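Local coordinates for possible galactose mutarotase (Streptomyces platensis subsp. rosaceus, PDB 4RNL), which has no proven function but probably interconverts the alpha and beta anomers of galactose or a related aldose, at residues V38-Q46 with F119-R127; D190-H198 with T294-L305. All blocks are in the same frame, centred on the assembly; numbering follows the deposited sequence.

Contact 1 (V38-Q46 with F119-R127)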
loop_
_atom_site.group_PDB
_atom_site.type_symbol
_atom_site.label_atom_id
_atom_site.label_comp_id
_atom_site.label_asym_id
_atom_site.label_seq_id
_atom_site.Cartn_x
_atom_site.Cartn_y
_atom_site.Cartn_z
ATOM N N VAL A 38 4.590 -0.796 13.200
ATOM C CA VAL A 38 5.313 -0.523 11.960
ATOM C C VAL A 38 6.762 -0.989 12.102
ATOM O O VAL A 38 7.416 -0.719 13.120
ATOM C CB VAL A 38 5.306 0.984 11.627
ATOM C CG1 VAL A 38 6.073 1.255 10.339
ATOM C CG2 VAL A 38 3.867 1.507 11.497
ATOM N N LEU A 39 7.257 -1.699 11.093
ATOM C CA LEU A 39 8.623 -2.232 11.133
ATOM C C LEU A 39 9.564 -1.343 10.348
ATOM O O LEU A 39 9.172 -0.781 9.324
ATOM C CB LEU A 39 8.669 -3.632 10.527
ATOM C CG LEU A 39 7.620 -4.645 10.977
ATOM C CD1 LEU A 39 7.889 -5.961 10.268
ATOM C CD2 LEU A 39 7.636 -4.827 12.498
ATOM N N THR A 40 10.815 -1.228 10.794
ATOM C CA THR A 40 11.806 -0.489 10.005
ATOM C C THR A 40 12.190 -1.278 8.753
ATOM O O THR A 40 12.758 -0.725 7.808
ATOM C CB THR A 40 13.066 -0.142 10.806
ATOM O OG1 THR A 40 13.663 -1.344 11.311
ATOM C CG2 THR A 40 12.726 0.784 11.964
ATOM N N TYR A 41 11.891 -2.574 8.744
ATOM C CA TYR A 41 12.090 -3.369 7.524
ATOM C C TYR A 41 10.932 -3.125 6.574
ATOM O O TYR A 41 9.782 -3.424 6.906
ATOM C CB TYR A 41 12.167 -4.863 7.858
ATOM C CG TYR A 41 12.338 -5.788 6.661
ATOM C CD1 TYR A 41 13.438 -5.673 5.815
ATOM C CD2 TYR A 41 11.420 -6.800 6.403
ATOM C CE1 TYR A 41 13.605 -6.530 4.736
ATOM C CE2 TYR A 41 11.577 -7.661 5.327
ATOM C CZ TYR A 41 12.668 -7.517 4.494
ATOM O OH TYR A 41 12.835 -8.374 3.421
ATOM N N GLY A 42 11.234 -2.568 5.403
ATOM C CA GLY A 42 10.242 -2.389 4.359
ATOM C C GLY A 42 9.073 -1.506 4.744
ATOM O O GLY A 42 8.028 -1.536 4.087
ATOM N N GLY A 43 9.242 -0.721 5.804
ATOM C CA GLY A 43 8.193 0.162 6.295
ATOM C C GLY A 43 6.902 -0.587 6.553
ATOM O O GLY A 43 5.807 -0.031 6.458
ATOM N N ILE A 44 7.038 -1.863 6.887
ATOM C CA ILE A 44 5.894 -2.768 6.918
ATOM C C ILE A 44 4.919 -2.437 8.048
ATOM O O ILE A 44 5.307 -2.303 9.203
ATOM C CB ILE A 44 6.369 -4.235 7.041
ATOM C CG1 ILE A 44 6.893 -4.727 5.685
ATOM C CG2 ILE A 44 5.225 -5.142 7.482
ATOM C CD1 ILE A 44 7.853 -5.918 5.810
ATOM N N VAL A 45 3.647 -2.289 7.704
ATOM C CA VAL A 45 2.612 -2.202 8.719
ATOM C C VAL A 45 2.305 -3.639 9.131
ATOM O O VAL A 45 1.623 -4.383 8.411
ATOM C CB VAL A 45 1.348 -1.497 8.172
ATOM C CG1 VAL A 45 0.245 -1.482 9.227
ATOM C CG2 VAL A 45 1.687 -0.071 7.738
ATOM N N GLN A 46 2.828 -4.035 10.285
ATOM C CA GLN A 46 2.743 -5.425 10.725
ATOM C C GLN A 46 1.365 -5.764 11.268
ATOM O O GLN A 46 0.825 -6.841 10.988
ATOM C CB GLN A 46 3.787 -5.721 11.801
ATOM C CG GLN A 46 3.931 -7.208 12.065
ATOM C CD GLN A 46 3.884 -7.526 13.532
ATOM O OE1 GLN A 46 3.942 -6.628 14.373
ATOM N NE2 GLN A 46 3.770 -8.808 13.857
ATOM N N PHE A 119 11.753 -0.996 -2.157
ATOM C CA PHE A 119 11.672 -0.335 -0.850
ATOM C C PHE A 119 11.098 -1.259 0.228
ATOM O O PHE A 119 11.344 -1.062 1.416
ATOM C CB PHE A 119 10.803 0.934 -0.929
ATOM C CG PHE A 119 11.434 2.100 -1.692
ATOM C CD1 PHE A 119 12.654 1.973 -2.345
ATOM C CD2 PHE A 119 10.789 3.335 -1.722
ATOM C CE1 PHE A 119 13.221 3.068 -3.028
ATOM C CE2 PHE A 119 11.336 4.424 -2.408
ATOM C CZ PHE A 119 12.557 4.288 -3.059
ATOM N N SER A 120 10.340 -2.270 -0.193
ATOM C CA SER A 120 9.694 -3.165 0.767
ATOM C C SER A 120 10.654 -4.207 1.330
ATOM O O SER A 120 10.292 -4.956 2.239
ATOM C CB SER A 120 8.516 -3.873 0.107
ATOM O OG SER A 120 8.980 -4.714 -0.923
ATOM N N ARG A 121 11.873 -4.247 0.805
ATOM C CA ARG A 121 12.855 -5.248 1.228
ATOM C C ARG A 121 14.173 -4.634 1.669
ATOM O O ARG A 121 15.216 -5.285 1.608
ATOM C CB ARG A 121 13.109 -6.251 0.095
ATOM C CG ARG A 121 11.921 -7.153 -0.213
ATOM C CD ARG A 121 11.402 -6.915 -1.613
ATOM N NE ARG A 121 10.239 -7.748 -1.919
ATOM C CZ ARG A 121 10.192 -8.616 -2.920
ATOM N NH1 ARG A 121 11.237 -8.757 -3.733
ATOM N NH2 ARG A 121 9.093 -9.324 -3.127
ATOM N N VAL A 122 14.126 -3.372 2.096
ATOM C CA VAL A 122 15.301 -2.708 2.650
ATOM C C VAL A 122 14.949 -2.108 4.009
ATOM O O VAL A 122 13.767 -1.893 4.315
ATOM C CB VAL A 122 15.836 -1.599 1.710
ATOM C CG1 VAL A 122 16.263 -2.195 0.375
ATOM C CG2 VAL A 122 14.776 -0.533 1.490
ATOM N N VAL A 123 15.965 -1.856 4.829
ATOM C CA VAL A 123 15.742 -1.311 6.172
ATOM C C VAL A 123 15.842 0.215 6.160
ATOM O O VAL A 123 16.775 0.790 5.579
ATOM C CB VAL A 123 16.717 -1.911 7.200
ATOM C CG1 VAL A 123 16.505 -1.298 8.578
ATOM C CG2 VAL A 123 16.534 -3.421 7.283
ATOM N N TRP A 124 14.865 0.861 6.790
ATOM C CA TRP A 124 14.779 2.321 6.869
ATOM C C TRP A 124 15.236 2.856 8.227
ATOM O O TRP A 124 15.053 2.195 9.259
ATOM C CB TRP A 124 13.325 2.751 6.613
ATOM C CG TRP A 124 12.869 2.448 5.207
ATOM C CD1 TRP A 124 12.702 1.222 4.638
ATOM C CD2 TRP A 124 12.542 3.408 4.197
ATOM N NE1 TRP A 124 12.286 1.357 3.329
ATOM C CE2 TRP A 124 12.177 2.692 3.038
ATOM C CE3 TRP A 124 12.505 4.805 4.169
ATOM C CZ2 TRP A 124 11.796 3.327 1.856
ATOM C CZ3 TRP A 124 12.122 5.438 2.991
ATOM C CH2 TRP A 124 11.774 4.698 1.853
ATOM N N ASP A 125 15.848 4.041 8.228
ATOM C CA ASP A 125 16.151 4.743 9.479
ATOM C C ASP A 125 14.835 5.235 10.052
ATOM O O ASP A 125 13.949 5.626 9.305
ATOM C CB ASP A 125 17.052 5.961 9.226
ATOM C CG ASP A 125 18.460 5.582 8.828
ATOM O OD1 ASP A 125 18.874 4.439 9.107
ATOM O OD2 ASP A 125 19.158 6.441 8.245
ATOM N N ALA A 126 14.699 5.215 11.371
ATOM C CA ALA A 126 13.451 5.640 11.982
ATOM C C ALA A 126 13.701 6.641 13.098
ATOM O O ALA A 126 14.697 6.551 13.820
ATOM C CB ALA A 126 12.688 4.426 12.536
ATOM N N ARG A 127 12.778 7.584 13.262
ATOM C CA ARG A 127 12.800 8.428 14.456
ATOM C C ARG A 127 11.395 8.800 14.896
ATOM O O ARG A 127 10.475 8.885 14.072
ATOM C CB ARG A 127 13.637 9.685 14.239
ATOM C CG ARG A 127 13.057 10.629 13.214
ATOM C CD ARG A 127 13.889 11.902 13.097
ATOM N NE ARG A 127 13.340 12.810 12.089
ATOM C CZ ARG A 127 12.572 13.863 12.364
ATOM N NH1 ARG A 127 12.269 14.154 13.624
ATOM N NH2 ARG A 127 12.113 14.630 11.381
#

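Contact 2 (D190-H198 with T294-L305)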
loop_
_atom_site.group_PDB
_atom_site.type_symbol
_atom_site.label_atom_id
_atom_site.label_comp_id
_atom_site.label_asym_id
_atom_site.label_seq_id
_atom_site.Cartn_x
_atom_site.Cartn_y
_atom_site.Cartn_z
ATOM N N ASP A 190 -8.013 -10.867 10.526
ATOM C CA ASP A 190 -7.196 -11.523 9.496
ATOM C C ASP A 190 -7.386 -13.032 9.475
ATOM O O ASP A 190 -7.105 -13.682 8.472
ATOM C CB ASP A 190 -5.705 -11.189 9.656
ATOM C CG ASP A 190 -5.094 -11.833 10.873
ATOM O OD1 ASP A 190 -5.526 -11.497 12.001
ATOM O OD2 ASP A 190 -4.176 -12.678 10.719
ATOM N N GLY A 191 -7.871 -13.594 10.574
ATOM C CA GLY A 191 -8.091 -15.031 10.629
ATOM C C GLY A 191 -9.529 -15.439 10.364
ATOM O O GLY A 191 -9.885 -16.603 10.552
ATOM N N SER A 192 -10.361 -14.501 9.915
ATOM C CA SER A 192 -11.807 -14.772 9.829
ATOM C C SER A 192 -12.258 -15.416 8.525
ATOM O O SER A 192 -13.454 -15.632 8.316
ATOM C CB SER A 192 -12.619 -13.493 10.070
ATOM O OG SER A 192 -12.370 -12.538 9.044
ATOM N N GLY A 193 -11.317 -15.720 7.640
ATOM C CA GLY A 193 -11.670 -16.344 6.375
ATOM C C GLY A 193 -11.691 -15.320 5.259
ATOM O O GLY A 193 -10.882 -14.391 5.261
ATOM N N SER A 194 -12.605 -15.484 4.302
ATOM C CA SER A 194 -12.628 -14.598 3.133
ATOM C C SER A 194 -13.093 -13.182 3.458
ATOM O O SER A 194 -13.951 -12.975 4.322
ATOM C CB SER A 194 -13.510 -15.184 2.027
ATOM O OG SER A 194 -13.585 -14.287 0.924
ATOM N N ALA A 195 -12.519 -12.206 2.758
ATOM C CA ALA A 195 -12.988 -10.827 2.859
ATOM C C ALA A 195 -13.910 -10.465 1.688
ATOM O O ALA A 195 -14.263 -9.304 1.506
ATOM C CB ALA A 195 -11.792 -9.871 2.922
ATOM N N ALA A 196 -14.318 -11.457 0.897
ATOM C CA ALA A 196 -15.076 -11.152 -0.328
ATOM C C ALA A 196 -16.499 -10.680 -0.023
ATOM O O ALA A 196 -17.166 -10.107 -0.891
ATOM C CB ALA A 196 -15.092 -12.343 -1.282
ATOM N N GLY A 197 -16.952 -10.927 1.209
ATOM C CA GLY A 197 -18.243 -10.447 1.668
ATOM C C GLY A 197 -18.246 -8.987 2.102
ATOM O O GLY A 197 -19.319 -8.411 2.329
ATOM N N HIS A 198 -17.065 -8.377 2.219
ATOM C CA HIS A 198 -16.993 -6.948 2.559
ATOM C C HIS A 198 -17.677 -6.106 1.489
ATOM O O HIS A 198 -17.583 -6.401 0.297
ATOM C CB HIS A 198 -15.551 -6.447 2.661
ATOM C CG HIS A 198 -14.796 -6.961 3.848
ATOM N ND1 HIS A 198 -15.173 -8.088 4.546
ATOM C CD2 HIS A 198 -13.675 -6.501 4.448
ATOM C CE1 HIS A 198 -14.314 -8.300 5.528
ATOM N NE2 HIS A 198 -13.391 -7.354 5.487
ATOM N N THR A 294 -0.718 -13.707 11.423
ATOM C CA THR A 294 -0.481 -13.326 12.815
ATOM C C THR A 294 -1.506 -13.901 13.767
ATOM O O THR A 294 -1.181 -14.233 14.901
ATOM C CB THR A 294 -0.406 -11.805 13.021
ATOM O OG1 THR A 294 -1.722 -11.265 13.169
ATOM C CG2 THR A 294 0.249 -11.189 11.862
ATOM N N SER A 295 -2.746 -14.037 13.313
ATOM C CA SER A 295 -3.770 -14.610 14.186
ATOM C C SER A 295 -3.761 -16.140 14.200
ATOM O O SER A 295 -4.667 -16.762 14.758
ATOM C CB SER A 295 -5.158 -14.054 13.861
ATOM O OG SER A 295 -5.189 -12.656 14.102
ATOM N N GLY A 296 -2.731 -16.741 13.608
ATOM C CA GLY A 296 -2.536 -18.186 13.693
ATOM C C GLY A 296 -3.348 -19.030 12.721
ATOM O O GLY A 296 -3.425 -20.258 12.862
ATOM N N VAL A 297 -3.940 -18.377 11.726
ATOM C CA VAL A 297 -4.784 -19.040 10.743
ATOM C C VAL A 297 -4.107 -18.933 9.385
ATOM O O VAL A 297 -3.636 -17.862 9.020
ATOM C CB VAL A 297 -6.173 -18.359 10.671
ATOM C CG1 VAL A 297 -7.031 -19.004 9.598
ATOM C CG2 VAL A 297 -6.873 -18.422 12.021
ATOM N N PRO A 298 -4.030 -20.048 8.644
ATOM C CA PRO A 298 -3.473 -19.982 7.286
ATOM C C PRO A 298 -4.332 -19.140 6.352
ATOM O O PRO A 298 -5.565 -19.231 6.393
ATOM C CB PRO A 298 -3.453 -21.450 6.826
ATOM C CG PRO A 298 -4.365 -22.184 7.773
ATOM C CD PRO A 298 -4.306 -21.432 9.075
ATOM N N TYR A 299 -3.686 -18.327 5.517
ATOM C CA TYR A 299 -4.393 -17.403 4.632
ATOM C C TYR A 299 -4.775 -18.076 3.312
ATOM O O TYR A 299 -3.904 -18.534 2.570
ATOM C CB TYR A 299 -3.506 -16.188 4.323
ATOM C CG TYR A 299 -3.268 -15.236 5.483
ATOM C CD1 TYR A 299 -4.237 -15.028 6.458
ATOM C CD2 TYR A 299 -2.075 -14.534 5.586
ATOM C CE1 TYR A 299 -4.019 -14.156 7.512
ATOM C CE2 TYR A 299 -1.843 -13.658 6.632
ATOM C CZ TYR A 299 -2.818 -13.472 7.589
ATOM O OH TYR A 299 -2.581 -12.598 8.627
ATOM N N GLY A 300 -6.073 -18.131 3.017
ATOM C CA GLY A 300 -6.541 -18.615 1.725
ATOM C C GLY A 300 -6.761 -17.449 0.772
ATOM O O GLY A 300 -6.553 -16.297 1.147
ATOM N N PRO A 301 -7.176 -17.739 -0.475
ATOM C CA PRO A 301 -7.445 -16.652 -1.425
ATOM C C PRO A 301 -8.493 -15.696 -0.862
ATOM O O PRO A 301 -9.435 -16.151 -0.202
ATOM C CB PRO A 301 -7.979 -17.388 -2.667
ATOM C CG PRO A 301 -8.430 -18.741 -2.156
ATOM C CD PRO A 301 -7.478 -19.064 -1.037
ATOM N N ALA A 302 -8.286 -14.398 -1.070
ATOM C CA ALA A 302 -9.183 -13.345 -0.583
ATOM C C ALA A 302 -9.232 -13.218 0.945
ATOM O O ALA A 302 -10.204 -12.703 1.498
ATOM C CB ALA A 302 -10.588 -13.505 -1.171
ATOM N N ALA A 303 -8.173 -13.650 1.621
ATOM C CA ALA A 303 -8.124 -13.554 3.088
ATOM C C ALA A 303 -8.161 -12.103 3.525
ATOM O O ALA A 303 -8.622 -11.789 4.621
ATOM C CB ALA A 303 -6.872 -14.240 3.631
ATOM N N GLY A 304 -7.679 -11.217 2.656
ATOM C CA GLY A 304 -7.707 -9.782 2.898
ATOM C C GLY A 304 -7.742 -9.025 1.581
ATOM O O GLY A 304 -7.548 -9.623 0.521
ATOM N N LEU A 305 -7.996 -7.719 1.643
ATOM C CA LEU A 305 -8.111 -6.897 0.440
ATOM C C LEU A 305 -7.094 -5.790 0.521
ATOM O O LEU A 305 -7.001 -5.110 1.545
ATOM C CB LEU A 305 -9.500 -6.260 0.359
ATOM C CG LEU A 305 -10.659 -7.229 0.557
ATOM C CD1 LEU A 305 -11.972 -6.474 0.691
ATOM C CD2 LEU A 305 -10.704 -8.209 -0.606
HETATM O O HOH W 1 -3.988 -15.581 10.712
#

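Contact 1 (V38-Q46 with F119-R127)
Y41 and V123 face each other as a non-hydrogen-bonded antiparallel pair, a single bridge with backbone bonds before and after it. W124 N donates almost straight to T40 O (2.8 Å, 172° at the hydrogen), and G42 N donates a hydrogen bond to V122 O at 2.8 Å. Packing is tightest at G42, the second residue of a type I' turn from Y41 to I44: its CA lies 3.4 Å from F119 O and 3.3 Å from S120 O, so any side chain here would run into the S120 carbonyl. The indole N-H of W124 is used within its own segment, NE1 meeting F119 O in the ring plane, on a carbonyl lone pair, at 3.2 Å, while CD1 and the ring edge meet T40 O across the contact. With CG anti to its backbone N (chi1 179°), Y41 turns its ring across the R121 backbone; S120 O sits over one face.

T40 CG2 against A126 CB, at 3.7 Å, is the last apolar touch before the partly exposed V123, A126 and R121; T40 OG1 turns to D23 N. The fit is looser here: V123 CG2 comes only within 4.1 Å of Y41 CD1, at the ring edge, and the guanidinium of R121 is bound by P116 O. The contact therefore depends chiefly on backbone polarity: the carbonyls of T40 and V122 are met by main-chain amides, and side chains pack around that pair of bonds.

Contact 2 (D190-H198 with T294-L305)
The carboxylate of D190 reaches across to S295 and Y299. D190 OD2 accepts from Y299 OH at 2.6 Å, on its anti side and somewhat out of the carboxylate plane, and from S295 N at 3.3 Å through its syn lone pair. Carboxylate and phenol planes stand 75° apart, yet OD2 itself lies in the plane of the tyrosine ring, at its edge. A water adds a third donor to OD2 and accepts from V297 N, extending the network to V297, two residues on from S295. D190 OD1 faces S295 OG, which donates to it, although the modelled 2.4 Å is so short that the exact geometry is doubtful. Placing CG between the backbone N and carbonyl carbon (chi1 70°) swings the group into this ring of donors. With the carboxylate replaced by an alanine methyl, Y299 OH and S295 N would probably lose their shared acceptor, and the 294-299 loop would be freer to shift.

Further along, A195 N donates to A302 O at 2.7 Å, nearly along the C=O axis. A302 holds the positive-phi third position of the type II turn G300-A303. A195 CB packs against L305 CG (3.7 Å) and also covers the centre of one H198 ring face, while S194 OG accepts from A196 N in an ST turn.

A second shell fixes these groups: G63 N donates to the Y299 hydroxyl, Q59 binds the D190 backbone, and L187 N pairs with H198 NE2. Both segments are essentially loop, and the arrangement is one of loop-to-loop packing in the beta-sandwich of the galactose mutarotase (aldose 1-epimerase) family, between the loop after strand 180-185 and the loop between strands 278-282 and 305-310.

Overall arrangement
Contacts 1 and 2 follow one another along the chain, and their centres are 23 Å apart; the nearest atoms come within about 4 Å without touching. They are related through the five-stranded sheet: 38-46 forms the hairpin between strands 35-39 and 45-51, whereas contact 2 meets the sheet's outermost strand 57-59 through Q59. Contact 1 lies about 13 Å from the centre of the chain and contact 2 about 17 Å, measured between centres. In contact 2 one loop follows strand 180-185 and the other leads into its antiparallel neighbour 305-310. By analogy with galactose mutarotases, whose corresponding strands carry the catalytic histidine and glutamate, contact 2 probably joins loops adjoining the sugar-binding sheet.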